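Local coordinates for nitroreductase family protein (Lactobacillus plantarum, PDB 4QLX), which reduces the carbon-carbon double bond of an enone fatty acid to yield 10-oxooctadecanoic acid, using FMN and probably NADH, in the saturation of polyunsaturated fatty acids, at residues K8-N13 with A159-Y164; A44-A49 with M153-V158; S88-I93 with G193-K198; Q27-V32 with A199-L204. All coordinates share one frame; numbering follows the deposited sequence.

Contact 1. Residues K8-N13 with A159-Y164; sequences KNLVNN and ARAHGY
Val11 holds CG1 between its own backbone N and carbonyl carbon (chi1 72°), a crowded position that lays this methyl against the chain leaving helix 137-161, 3.5 Å from His162 C. Asn12 CB faces the helix end and rests 3.6 Å from Arg160 O. Between these two side chains the backbones meet: Asn12 N donates to Ala161 O over 2.8 Å, almost straight at 175°. Water 1 adds a second tie, accepting from Asn12 ND2 and donating to Arg160 O; ND2 is also bonded to Asp17. The helix end covered here is a Schellman motif, with Gly163 at positive phi and Tyr164 N bonded back to Ala159 O at 2.9 Å. A CB on Gly163 would sit tightly against Val11 CG1. Asn12 O is buried without a hydrogen-bond partner, and Ala161 CA comes to 3.2 Å from it in a CH-O contact. On the apolar side Leu10 CD2 packs on Ala161 CB at 4.0 Å, and Leu15 of the second subunit also packs on Ala161. Asn9 O lies over one face of the His162 ring, offset toward its rim, while the Asn9 amide stands 79° to that ring. Asn9 ND2 and His162 NE2 both bond to the carboxylate of Glu45, and His162 ND1 reaches Glu38, surroundings that would tend to favour a protonated imidazole.

Contact 2. Residues A44-A49 with M153-V158; sequences AEAATA and MQLLLV
Gln154 reaches across to the end of helix 36-46 with its amide nitrogen, which donates twice. One bond, 3.0 Å from NE2 to Ala46 O, bends to 153°; the donor stands above the carbonyl plane, while the oxygen lies in the plane of the glutamine amide. The other runs 3.2 Å from NE2 to Thr48 OG1, again close to that amide plane. Ala46 O thus takes two donors, since Ala49 N approaches it from the same face, closing a type I turn from Ala46 to Ala49. An alanine in place of Gln154 would probably leave Thr48 OG1 without this donor and Ala46 O with the Ala49 N bond alone, opening a gap beside Ala49 CB. Thr48 OG1 is itself oriented by what it gives: set between its backbone N and carbonyl carbon (chi1 62°), it donates to Glu45 O at 2.7 Å.

Beside this polar group the small Ala46 lets the chains come close: its CB touches Leu155 CB at 3.8 Å. Val158 CG1 lies 3.3 Å from Glu45 OE1, whose hydrogen bond goes to His162. Farther out, Met19 of the second subunit packs on Gln154, and Arg22 of that subunit, an FMN-binding residue, bonds to Thr48 O. The whole is a helix C-terminus anchored by a glutamine from helix 137-161, at the dimer interface of this nitroreductase and just ahead of the FMN-pocket residues Pro50 to Asn54.

Contact 3. Residues S88-I93 with G193-K198; sequences SAIVFI and GIAIGK
Ile196 O is gripped by two successive amides of the facing strand. Ala89 N approaches it nearly straight, 3.3 Å away at 169°, while Ser88 N is nearer but badly angled, a weak bond. Two residues facing one in this way make a classic beta bulge. Beyond it the antiparallel ladder is regular. Ile196 N donates to Ala89 O at 2.9 Å, arriving almost in line with the carbonyl. At the next hydrogen-bonded pair Val91 N gives to Ile194 O over 2.8 Å, and Ile194 N returns a bond to Val91 O from above the carbonyl plane.

Beside the bulge, water 2 accepts from Lys198 N and donates to Ser88 OG at 2.8 Å, and Ser88 OG is also bonded to Val32 O. A CB on Gly197 would crowd that hydroxyl.

Val91, Ile194 and Ile196 share one face of the sheet, where Leu155 and Leu156 of helix 137-161 cover Val91 and Ile194. Ile93 joins from the end of the pairing: its CG1 is anti to the carbonyl carbon and its chain runs extended (chi2 172°) to put CD1 3.9 Å from Ile194 CG1. The other face carries Ile90, Ala195 and Phe92; helix 66-72 meets Ile90 and Phe92, and helix 177-181 meets Phe92. There Phe92 CD1 rests 3.7 Å from Gly193 CA, the ring lying beside the bare glycine backbone.

These are the two inner strands of the antiparallel sheet that this chain forms from four strands, packed between helices, at the core of the nitroreductase fold.

Contact 4. Residues Q27-V32 with A199-L204; sequences QFDPNV and AAQEPL
The carboxylate of Asp29 and the amide of Gln201 approach each other obliquely, their planes 50° apart, and the closest atoms, Asp29 OD2 and Gln201 NE2, stay 3.8 Å apart, a long polar approach. The other carboxylate oxygen has a firmer role: Asn31 N bonds to Asp29 OD1 at 2.8 Å, coming from above the carboxylate plane, 48° out of it. This is an Asx turn, and it overlaps a type I turn in which Val32 N bonds to Asp29 O. With CG anti to its backbone N, Asp29 starts its side chain beside its own carbonyl carbon, on the way to that turn. An alanine at Asp29 would probably leave Asn31 N without its carboxylate mate and Gln201 NE2 without the negative charge near it.

The sturdier link between the segments is main chain. Ala200 N donates to Gln27 O over 3.1 Å at 151°, and Ala200 CB lies against the same oxygen, 3.3 Å away. This is a single backbone bridge, between Phe28 and Ala199, and just before it Lys198 is bonded to Asp29 through the backbone. The Phe28 side chain points away from the tail and packs on Ala87.

Residues 199-204 begin the C-terminal tail that farther on carries Arg208, an FMN-binding residue, although in this model that FMN is not bound to the same chain; 27-32 follows directly on Arg26, which lines both the FMN and the fatty-acid pockets. One backbone bond, a long charge-amide approach and little apolar packing imply a light surface attachment, its position set mainly by main-chain atoms.

Contacts 2 and 3 are buried, contact 1 is partly so, and contact 4 lies at the surface. Helix 137-161 supplies a segment to contacts 1 and 2 and, through Leu155 and Leu156, covers a face of contact 3: its end meets the N-terminal loop in contact 1, and the turns just before that end meet helix 36-46 in contact 2. Glu45 joins contacts 1 and 2 by accepting from His162 and Asn9; contacts 1 and 2 both touch the second subunit, which contacts 3 and 4 do not. Ser88 and Lys198 carry the sheet of contact 3 into the turn of contact 4. The chemistry shifts accordingly, from a regular ladder with apolar faces, through side-chain to backbone hydrogen bonds at a helix end, to sparse backbone bonding outside.

Contact 1. Residues K8-N13 with A159-Y164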
loop_
_atom_site.group_PDB
_atom_site.type_symbol
_atom_site.label_atom_id
_atom_site.label_comp_id
_atom_site.label_asym_id
_atom_site.label_seq_id
_atom_site.Cartn_x
_atom_site.Cartn_y
_atom_site.Cartn_z
ATOM N N LYS A 8 3.247 -10.124 19.565
ATOM C CA LYS A 8 3.385 -8.983 18.672
ATOM C C LYS A 8 1.998 -8.886 18.046
ATOM O O LYS A 8 1.704 -7.986 17.260
ATOM C CB LYS A 8 4.486 -9.168 17.623
ATOM C CG LYS A 8 5.889 -8.751 18.075
ATOM C CD LYS A 8 6.937 -9.454 17.210
ATOM C CE LYS A 8 8.363 -9.076 17.581
ATOM N NZ LYS A 8 8.855 -7.859 16.858
ATOM N N ASN A 9 1.159 -9.846 18.438
ATOM C CA ASN A 9 -0.218 -10.010 17.975
ATOM C C ASN A 9 -0.302 -10.384 16.485
ATOM O O ASN A 9 -1.355 -10.243 15.861
ATOM C CB ASN A 9 -1.051 -8.751 18.264
ATOM C CG ASN A 9 -2.554 -9.008 18.150
ATOM O OD1 ASN A 9 -3.111 -9.817 18.902
ATOM N ND2 ASN A 9 -3.213 -8.328 17.203
ATOM N N LEU A 10 0.805 -10.877 15.930
ATOM C CA LEU A 10 0.831 -11.384 14.555
ATOM C C LEU A 10 1.180 -12.865 14.549
ATOM O O LEU A 10 2.322 -13.210 14.809
ATOM C CB LEU A 10 1.844 -10.615 13.706
ATOM C CG LEU A 10 1.675 -9.098 13.611
ATOM C CD1 LEU A 10 2.533 -8.550 12.476
ATOM C CD2 LEU A 10 0.215 -8.726 13.400
ATOM N N VAL A 11 0.217 -13.738 14.253
ATOM C CA VAL A 11 0.485 -15.173 14.294
ATOM C C VAL A 11 1.288 -15.661 13.066
ATOM O O VAL A 11 1.926 -16.705 13.115
ATOM C CB VAL A 11 -0.826 -15.985 14.421
ATOM C CG1 VAL A 11 -1.618 -15.963 13.124
ATOM C CG2 VAL A 11 -0.524 -17.417 14.862
ATOM N N ASN A 12 1.258 -14.913 11.970
ATOM C CA ASN A 12 2.226 -15.133 10.910
ATOM C C ASN A 12 3.072 -13.869 10.798
ATOM O O ASN A 12 2.659 -12.882 10.197
ATOM C CB ASN A 12 1.546 -15.485 9.579
ATOM C CG ASN A 12 2.548 -15.796 8.464
ATOM O OD1 ASN A 12 3.761 -15.772 8.673
ATOM N ND2 ASN A 12 2.037 -16.102 7.277
ATOM N N ASN A 13 4.250 -13.910 11.403
ATOM C CA ASN A 13 5.122 -12.742 11.483
ATOM C C ASN A 13 6.310 -12.864 10.534
ATOM O O ASN A 13 7.287 -12.134 10.655
ATOM C CB ASN A 13 5.594 -12.551 12.921
ATOM C CG ASN A 13 6.210 -11.194 13.160
ATOM O OD1 ASN A 13 5.652 -10.177 12.767
ATOM N ND2 ASN A 13 7.380 -11.175 13.783
ATOM N N ALA A 159 -4.120 -8.907 7.281
ATOM C CA ALA A 159 -5.043 -10.042 7.191
ATOM C C ALA A 159 -4.279 -11.367 7.240
ATOM O O ALA A 159 -4.618 -12.259 8.029
ATOM C CB ALA A 159 -5.886 -9.940 5.916
ATOM N N ARG A 160 -3.231 -11.472 6.422
ATOM C CA ARG A 160 -2.405 -12.676 6.356
ATOM C C ARG A 160 -1.578 -12.875 7.624
ATOM O O ARG A 160 -1.435 -13.997 8.103
ATOM C CB ARG A 160 -1.493 -12.640 5.116
ATOM C CG ARG A 160 -2.209 -13.111 3.852
ATOM C CD ARG A 160 -1.316 -13.152 2.603
ATOM N NE ARG A 160 -0.071 -13.904 2.775
ATOM C CZ ARG A 160 0.018 -15.231 2.872
ATOM N NH1 ARG A 160 -1.075 -15.999 2.849
ATOM N NH2 ARG A 160 1.214 -15.792 3.016
ATOM N N ALA A 161 -1.057 -11.788 8.185
ATOM C CA ALA A 161 -0.334 -11.865 9.444
ATOM C C ALA A 161 -1.206 -12.399 10.577
ATOM O O ALA A 161 -0.687 -12.934 11.561
ATOM C CB ALA A 161 0.229 -10.490 9.818
ATOM N N HIS A 162 -2.525 -12.248 10.441
ATOM C CA HIS A 162 -3.466 -12.817 11.411
ATOM C C HIS A 162 -3.903 -14.247 11.050
ATOM O O HIS A 162 -4.745 -14.844 11.732
ATOM C CB HIS A 162 -4.688 -11.912 11.551
ATOM C CG HIS A 162 -4.434 -10.703 12.396
ATOM N ND1 HIS A 162 -5.062 -10.495 13.606
ATOM C CD2 HIS A 162 -3.601 -9.647 12.216
ATOM C CE1 HIS A 162 -4.631 -9.361 14.131
ATOM N NE2 HIS A 162 -3.748 -8.826 13.307
ATOM N N GLY A 163 -3.335 -14.802 9.982
ATOM C CA GLY A 163 -3.682 -16.158 9.596
ATOM C C GLY A 163 -4.851 -16.253 8.631
ATOM O O GLY A 163 -5.317 -17.347 8.328
ATOM N N TYR A 164 -5.315 -15.105 8.138
ATOM C CA TYR A 164 -6.409 -15.060 7.184
ATOM C C TYR A 164 -5.903 -14.857 5.760
ATOM O O TYR A 164 -4.716 -15.032 5.475
ATOM C CB TYR A 164 -7.393 -13.945 7.561
ATOM C CG TYR A 164 -7.975 -14.163 8.942
ATOM C CD1 TYR A 164 -8.650 -15.341 9.246
ATOM C CD2 TYR A 164 -7.845 -13.206 9.940
ATOM C CE1 TYR A 164 -9.169 -15.570 10.505
ATOM C CE2 TYR A 164 -8.367 -13.423 11.210
ATOM C CZ TYR A 164 -9.038 -14.610 11.478
ATOM O OH TYR A 164 -9.568 -14.845 12.725
HETATM O O HOH W 1 -0.780 -16.535 7.185
#

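Contact 2. Residues A44-A49 with M153-V158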
loop_
_atom_site.group_PDB
_atom_site.type_symbol
_atom_site.label_atom_id
_atom_site.label_comp_id
_atom_site.label_asym_id
_atom_site.label_seq_id
_atom_site.Cartn_x
_atom_site.Cartn_y
_atom_site.Cartn_z
ATOM N N ALA A 44 -6.736 -1.117 13.013
ATOM C CA ALA A 44 -5.774 -0.261 13.718
ATOM C C ALA A 44 -4.339 -0.577 13.280
ATOM O O ALA A 44 -3.544 0.320 13.042
ATOM C CB ALA A 44 -5.925 -0.421 15.235
ATOM N N GLU A 45 -4.017 -1.858 13.138
ATOM C CA GLU A 45 -2.685 -2.252 12.672
ATOM C C GLU A 45 -2.372 -1.732 11.257
ATOM O O GLU A 45 -1.271 -1.230 10.998
ATOM C CB GLU A 45 -2.550 -3.770 12.735
ATOM C CG GLU A 45 -2.385 -4.282 14.165
ATOM C CD GLU A 45 -2.591 -5.785 14.313
ATOM O OE1 GLU A 45 -2.973 -6.458 13.323
ATOM O OE2 GLU A 45 -2.377 -6.298 15.434
ATOM N N ALA A 46 -3.338 -1.822 10.353
ATOM C CA ALA A 46 -3.171 -1.274 9.007
ATOM C C ALA A 46 -2.969 0.246 9.010
ATOM O O ALA A 46 -2.278 0.793 8.151
ATOM C CB ALA A 46 -4.369 -1.631 8.142
ATOM N N ALA A 47 -3.577 0.924 9.978
ATOM C CA ALA A 47 -3.588 2.388 9.978
ATOM C C ALA A 47 -2.312 2.955 10.583
ATOM O O ALA A 47 -2.192 4.174 10.771
ATOM C CB ALA A 47 -4.812 2.918 10.715
ATOM N N THR A 48 -1.358 2.077 10.884
ATOM C CA THR A 48 0.030 2.501 11.082
ATOM C C THR A 48 0.631 2.998 9.759
ATOM O O THR A 48 1.705 3.610 9.744
ATOM C CB THR A 48 0.907 1.363 11.660
ATOM O OG1 THR A 48 0.940 0.261 10.745
ATOM C CG2 THR A 48 0.351 0.878 12.992
ATOM N N ALA A 49 -0.072 2.756 8.650
ATOM C CA ALA A 49 0.349 3.244 7.327
ATOM C C ALA A 49 0.664 4.756 7.299
ATOM O O ALA A 49 0.114 5.521 8.095
ATOM C CB ALA A 49 -0.749 2.911 6.274
ATOM N N MET A 153 -3.430 -1.673 1.224
ATOM C CA MET A 153 -2.306 -2.584 1.033
ATOM C C MET A 153 -1.822 -3.133 2.375
ATOM O O MET A 153 -1.543 -4.313 2.492
ATOM C CB MET A 153 -1.153 -1.877 0.299
ATOM C CG MET A 153 0.013 -2.829 -0.107
ATOM S SD MET A 153 -0.456 -4.118 -1.290
ATOM C CE MET A 153 -0.337 -5.601 -0.284
ATOM N N GLN A 154 -1.730 -2.292 3.403
ATOM C CA GLN A 154 -1.280 -2.818 4.687
ATOM C C GLN A 154 -2.326 -3.773 5.259
ATOM O O GLN A 154 -1.969 -4.771 5.870
ATOM C CB GLN A 154 -0.947 -1.688 5.680
ATOM C CG GLN A 154 0.384 -1.011 5.325
ATOM C CD GLN A 154 1.214 -0.601 6.540
ATOM O OE1 GLN A 154 2.444 -0.709 6.524
ATOM N NE2 GLN A 154 0.544 -0.133 7.600
ATOM N N LEU A 155 -3.607 -3.497 5.015
ATOM C CA LEU A 155 -4.667 -4.332 5.582
ATOM C C LEU A 155 -4.641 -5.736 4.943
ATOM O O LEU A 155 -4.920 -6.742 5.606
ATOM C CB LEU A 155 -6.040 -3.661 5.398
ATOM C CG LEU A 155 -7.255 -4.362 6.034
ATOM C CD1 LEU A 155 -6.987 -4.719 7.493
ATOM C CD2 LEU A 155 -8.497 -3.497 5.932
ATOM N N LEU A 156 -4.272 -5.805 3.663
ATOM C CA LEU A 156 -4.134 -7.102 2.987
ATOM C C LEU A 156 -3.037 -7.936 3.645
ATOM O O LEU A 156 -3.155 -9.167 3.764
ATOM C CB LEU A 156 -3.829 -6.916 1.499
ATOM C CG LEU A 156 -4.893 -6.334 0.569
ATOM C CD1 LEU A 156 -4.276 -6.153 -0.793
ATOM C CD2 LEU A 156 -6.103 -7.268 0.450
ATOM N N LEU A 157 -1.970 -7.265 4.074
ATOM C CA LEU A 157 -0.851 -7.956 4.714
ATOM C C LEU A 157 -1.237 -8.325 6.147
ATOM O O LEU A 157 -0.979 -9.436 6.597
ATOM C CB LEU A 157 0.429 -7.082 4.691
ATOM C CG LEU A 157 0.889 -6.740 3.265
ATOM C CD1 LEU A 157 2.076 -5.791 3.215
ATOM C CD2 LEU A 157 1.236 -8.039 2.516
ATOM N N VAL A 158 -1.855 -7.377 6.850
ATOM C CA VAL A 158 -2.303 -7.609 8.215
ATOM C C VAL A 158 -3.218 -8.828 8.248
ATOM O O VAL A 158 -3.079 -9.694 9.116
ATOM C CB VAL A 158 -3.030 -6.378 8.792
ATOM C CG1 VAL A 158 -3.735 -6.737 10.083
ATOM C CG2 VAL A 158 -2.025 -5.257 9.037
#

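Contact 3. Residues S88-I93 with G193-K198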
loop_
_atom_site.group_PDB
_atom_site.type_symbol
_atom_site.label_atom_id
_atom_site.label_comp_id
_atom_site.label_asym_id
_atom_site.label_seq_id
_atom_site.Cartn_x
_atom_site.Cartn_y
_atom_site.Cartn_z
ATOM N N SER A 88 -15.788 -13.406 5.745
ATOM C CA SER A 88 -16.137 -13.174 7.143
ATOM C C SER A 88 -16.539 -11.710 7.324
ATOM O O SER A 88 -17.522 -11.401 7.988
ATOM C CB SER A 88 -14.974 -13.515 8.077
ATOM O OG SER A 88 -14.554 -14.865 7.931
ATOM N N ALA A 89 -15.767 -10.808 6.727
ATOM C CA ALA A 89 -16.098 -9.388 6.757
ATOM C C ALA A 89 -15.507 -8.691 5.545
ATOM O O ALA A 89 -14.471 -9.105 5.028
ATOM C CB ALA A 89 -15.596 -8.747 8.035
ATOM N N ILE A 90 -16.187 -7.652 5.077
ATOM C CA ILE A 90 -15.619 -6.785 4.063
ATOM C C ILE A 90 -15.329 -5.448 4.742
ATOM O O ILE A 90 -16.157 -4.936 5.492
ATOM C CB ILE A 90 -16.549 -6.592 2.854
ATOM C CG1 ILE A 90 -16.901 -7.950 2.231
ATOM C CG2 ILE A 90 -15.913 -5.673 1.811
ATOM C CD1 ILE A 90 -18.187 -8.561 2.793
ATOM N N VAL A 91 -14.136 -4.916 4.513
ATOM C CA VAL A 91 -13.804 -3.594 5.007
ATOM C C VAL A 91 -13.736 -2.661 3.809
ATOM O O VAL A 91 -12.797 -2.737 2.996
ATOM C CB VAL A 91 -12.489 -3.591 5.782
ATOM C CG1 VAL A 91 -12.100 -2.164 6.185
ATOM C CG2 VAL A 91 -12.602 -4.500 7.001
ATOM N N PHE A 92 -14.745 -1.805 3.662
ATOM C CA PHE A 92 -14.710 -0.869 2.554
ATOM C C PHE A 92 -13.992 0.410 2.949
ATOM O O PHE A 92 -14.228 0.956 4.033
ATOM C CB PHE A 92 -16.106 -0.526 2.028
ATOM C CG PHE A 92 -16.056 0.165 0.703
ATOM C CD1 PHE A 92 -16.043 -0.572 -0.475
ATOM C CD2 PHE A 92 -15.920 1.545 0.634
ATOM C CE1 PHE A 92 -15.942 0.056 -1.698
ATOM C CE2 PHE A 92 -15.819 2.184 -0.587
ATOM C CZ PHE A 92 -15.828 1.450 -1.753
ATOM N N ILE A 93 -13.134 0.894 2.056
ATOM C CA ILE A 93 -12.340 2.076 2.339
ATOM C C ILE A 93 -12.788 3.241 1.464
ATOM O O ILE A 93 -12.853 3.142 0.241
ATOM C CB ILE A 93 -10.822 1.804 2.147
ATOM C CG1 ILE A 93 -10.442 0.489 2.837
ATOM C CG2 ILE A 93 -9.994 2.966 2.733
ATOM C CD1 ILE A 93 -9.004 0.020 2.562
ATOM N N GLY A 193 -12.898 -2.086 -1.745
ATOM C CA GLY A 193 -13.286 -2.992 -0.680
ATOM C C GLY A 193 -12.164 -3.975 -0.393
ATOM O O GLY A 193 -11.384 -4.325 -1.283
ATOM N N ILE A 194 -12.060 -4.394 0.859
ATOM C CA ILE A 194 -11.147 -5.467 1.238
ATOM C C ILE A 194 -11.980 -6.606 1.816
ATOM O O ILE A 194 -12.506 -6.486 2.923
ATOM C CB ILE A 194 -10.100 -5.026 2.284
ATOM C CG1 ILE A 194 -9.304 -3.786 1.831
ATOM C CG2 ILE A 194 -9.163 -6.172 2.638
ATOM C CD1 ILE A 194 -8.514 -3.955 0.555
ATOM N N ALA A 195 -12.118 -7.704 1.074
ATOM C CA ALA A 195 -12.810 -8.873 1.607
ATOM C C ALA A 195 -11.826 -9.705 2.401
ATOM O O ALA A 195 -10.735 -9.961 1.928
ATOM C CB ALA A 195 -13.438 -9.707 0.472
ATOM N N ILE A 196 -12.215 -10.138 3.597
ATOM C CA ILE A 196 -11.322 -10.893 4.479
ATOM C C ILE A 196 -11.985 -12.178 4.998
ATOM O O ILE A 196 -13.177 -12.183 5.317
ATOM C CB ILE A 196 -10.889 -10.036 5.706
ATOM C CG1 ILE A 196 -10.283 -8.693 5.268
ATOM C CG2 ILE A 196 -9.937 -10.798 6.617
ATOM C CD1 ILE A 196 -9.793 -7.816 6.461
ATOM N N GLY A 197 -11.215 -13.261 5.085
ATOM C CA GLY A 197 -11.675 -14.477 5.740
ATOM C C GLY A 197 -10.629 -15.572 5.680
ATOM O O GLY A 197 -9.492 -15.313 5.290
ATOM N N LYS A 198 -11.002 -16.787 6.081
ATOM C CA LYS A 198 -10.150 -17.967 5.911
ATOM C C LYS A 198 -10.326 -18.526 4.521
ATOM O O LYS A 198 -11.451 -18.674 4.057
ATOM C CB LYS A 198 -10.484 -19.076 6.920
ATOM C CG LYS A 198 -9.816 -18.973 8.276
ATOM C CD LYS A 198 -8.356 -19.396 8.211
ATOM C CE LYS A 198 -8.212 -20.834 7.740
ATOM N NZ LYS A 198 -6.778 -21.262 7.767
HETATM O O HOH W 2 -13.904 -16.807 5.976
#

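Contact 4. Residues Q27-V32 with A199-L204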
loop_
_atom_site.group_PDB
_atom_site.type_symbol
_atom_site.label_atom_id
_atom_site.label_comp_id
_atom_site.label_asym_id
_atom_site.label_seq_id
_atom_site.Cartn_x
_atom_site.Cartn_y
_atom_site.Cartn_z
ATOM N N GLN A 27 -12.871 -16.903 -2.482
ATOM C CA GLN A 27 -13.828 -17.802 -1.846
ATOM C C GLN A 27 -13.319 -18.146 -0.472
ATOM O O GLN A 27 -12.244 -18.725 -0.325
ATOM C CB GLN A 27 -14.031 -19.073 -2.668
ATOM C CG GLN A 27 -14.570 -18.849 -4.051
ATOM C CD GLN A 27 -14.918 -20.168 -4.738
ATOM O OE1 GLN A 27 -15.005 -21.223 -4.090
ATOM N NE2 GLN A 27 -15.106 -20.116 -6.051
ATOM N N PHE A 28 -14.074 -17.772 0.546
ATOM C CA PHE A 28 -13.628 -18.017 1.901
ATOM C C PHE A 28 -14.451 -19.114 2.537
ATOM O O PHE A 28 -15.505 -19.473 2.031
ATOM C CB PHE A 28 -13.703 -16.725 2.719
ATOM C CG PHE A 28 -13.003 -15.577 2.066
ATOM C CD1 PHE A 28 -13.682 -14.748 1.184
ATOM C CD2 PHE A 28 -11.656 -15.354 2.299
ATOM C CE1 PHE A 28 -13.030 -13.694 0.575
ATOM C CE2 PHE A 28 -10.995 -14.302 1.701
ATOM C CZ PHE A 28 -11.676 -13.477 0.832
ATOM N N ASP A 29 -13.953 -19.658 3.638
ATOM C CA ASP A 29 -14.730 -20.600 4.423
ATOM C C ASP A 29 -15.849 -19.855 5.150
ATOM O O ASP A 29 -15.580 -19.050 6.049
ATOM C CB ASP A 29 -13.836 -21.334 5.415
ATOM C CG ASP A 29 -14.574 -22.437 6.162
ATOM O OD1 ASP A 29 -15.821 -22.504 6.066
ATOM O OD2 ASP A 29 -13.908 -23.228 6.861
ATOM N N PRO A 30 -17.113 -20.130 4.770
ATOM C CA PRO A 30 -18.259 -19.454 5.389
ATOM C C PRO A 30 -18.522 -19.913 6.823
ATOM O O PRO A 30 -19.363 -19.314 7.487
ATOM C CB PRO A 30 -19.427 -19.840 4.473
ATOM C CG PRO A 30 -19.034 -21.194 3.944
ATOM C CD PRO A 30 -17.543 -21.111 3.748
ATOM N N ASN A 31 -17.823 -20.942 7.291
ATOM C CA ASN A 31 -17.978 -21.376 8.677
ATOM C C ASN A 31 -17.090 -20.619 9.658
ATOM O O ASN A 31 -17.272 -20.739 10.876
ATOM C CB ASN A 31 -17.687 -22.867 8.811
ATOM C CG ASN A 31 -18.674 -23.716 8.043
ATOM O OD1 ASN A 31 -19.873 -23.460 8.074
ATOM N ND2 ASN A 31 -18.165 -24.703 7.312
ATOM N N VAL A 32 -16.113 -19.870 9.145
ATOM C CA VAL A 32 -15.240 -19.109 10.038
ATOM C C VAL A 32 -15.641 -17.642 10.054
ATOM O O VAL A 32 -15.820 -16.991 9.014
ATOM C CB VAL A 32 -13.744 -19.241 9.668
ATOM C CG1 VAL A 32 -13.367 -20.706 9.492
ATOM C CG2 VAL A 32 -13.438 -18.475 8.427
ATOM N N ALA A 199 -9.220 -18.858 3.870
ATOM C CA ALA A 199 -9.269 -19.402 2.522
ATOM C C ALA A 199 -10.066 -20.695 2.506
ATOM O O ALA A 199 -9.961 -21.512 3.429
ATOM C CB ALA A 199 -7.861 -19.635 1.984
ATOM N N ALA A 200 -10.883 -20.857 1.469
ATOM C CA ALA A 200 -11.625 -22.093 1.244
ATOM C C ALA A 200 -10.672 -23.282 1.145
ATOM O O ALA A 200 -9.782 -23.305 0.293
ATOM C CB ALA A 200 -12.469 -21.977 -0.017
ATOM N N GLN A 201 -10.864 -24.272 2.010
ATOM C CA GLN A 201 -9.921 -25.380 2.132
ATOM C C GLN A 201 -10.349 -26.637 1.368
ATOM O O GLN A 201 -11.495 -26.746 0.934
ATOM C CB GLN A 201 -9.721 -25.719 3.609
ATOM C CG GLN A 201 -11.026 -25.831 4.380
ATOM C CD GLN A 201 -10.814 -25.850 5.879
ATOM O OE1 GLN A 201 -9.769 -25.419 6.373
ATOM N NE2 GLN A 201 -11.806 -26.347 6.614
ATOM N N GLU A 202 -9.410 -27.573 1.210
ATOM C CA GLU A 202 -9.677 -28.886 0.613
ATOM C C GLU A 202 -10.694 -29.670 1.444
ATOM O O GLU A 202 -10.640 -29.650 2.679
ATOM C CB GLU A 202 -8.373 -29.696 0.482
ATOM C CG GLU A 202 -8.542 -31.114 -0.109
ATOM C CD GLU A 202 -7.368 -32.048 0.206
ATOM O OE1 GLU A 202 -7.487 -32.869 1.154
ATOM O OE2 GLU A 202 -6.336 -31.973 -0.503
ATOM N N PRO A 203 -11.640 -30.354 0.775
ATOM C CA PRO A 203 -12.599 -31.196 1.501
ATOM C C PRO A 203 -11.922 -32.227 2.411
ATOM O O PRO A 203 -10.925 -32.839 2.027
ATOM C CB PRO A 203 -13.380 -31.884 0.377
ATOM C CG PRO A 203 -12.533 -31.700 -0.858
ATOM C CD PRO A 203 -11.876 -30.389 -0.677
ATOM N N LEU A 204 -12.465 -32.397 3.611
ATOM C CA LEU A 204 -11.990 -33.415 4.541
ATOM C C LEU A 204 -12.025 -34.816 3.924
ATOM O O LEU A 204 -13.011 -35.205 3.279
ATOM C CB LEU A 204 -12.822 -33.382 5.826
ATOM C CG LEU A 204 -12.583 -34.499 6.845
ATOM C CD1 LEU A 204 -11.200 -34.368 7.483
ATOM C CD2 LEU A 204 -13.663 -34.488 7.909
#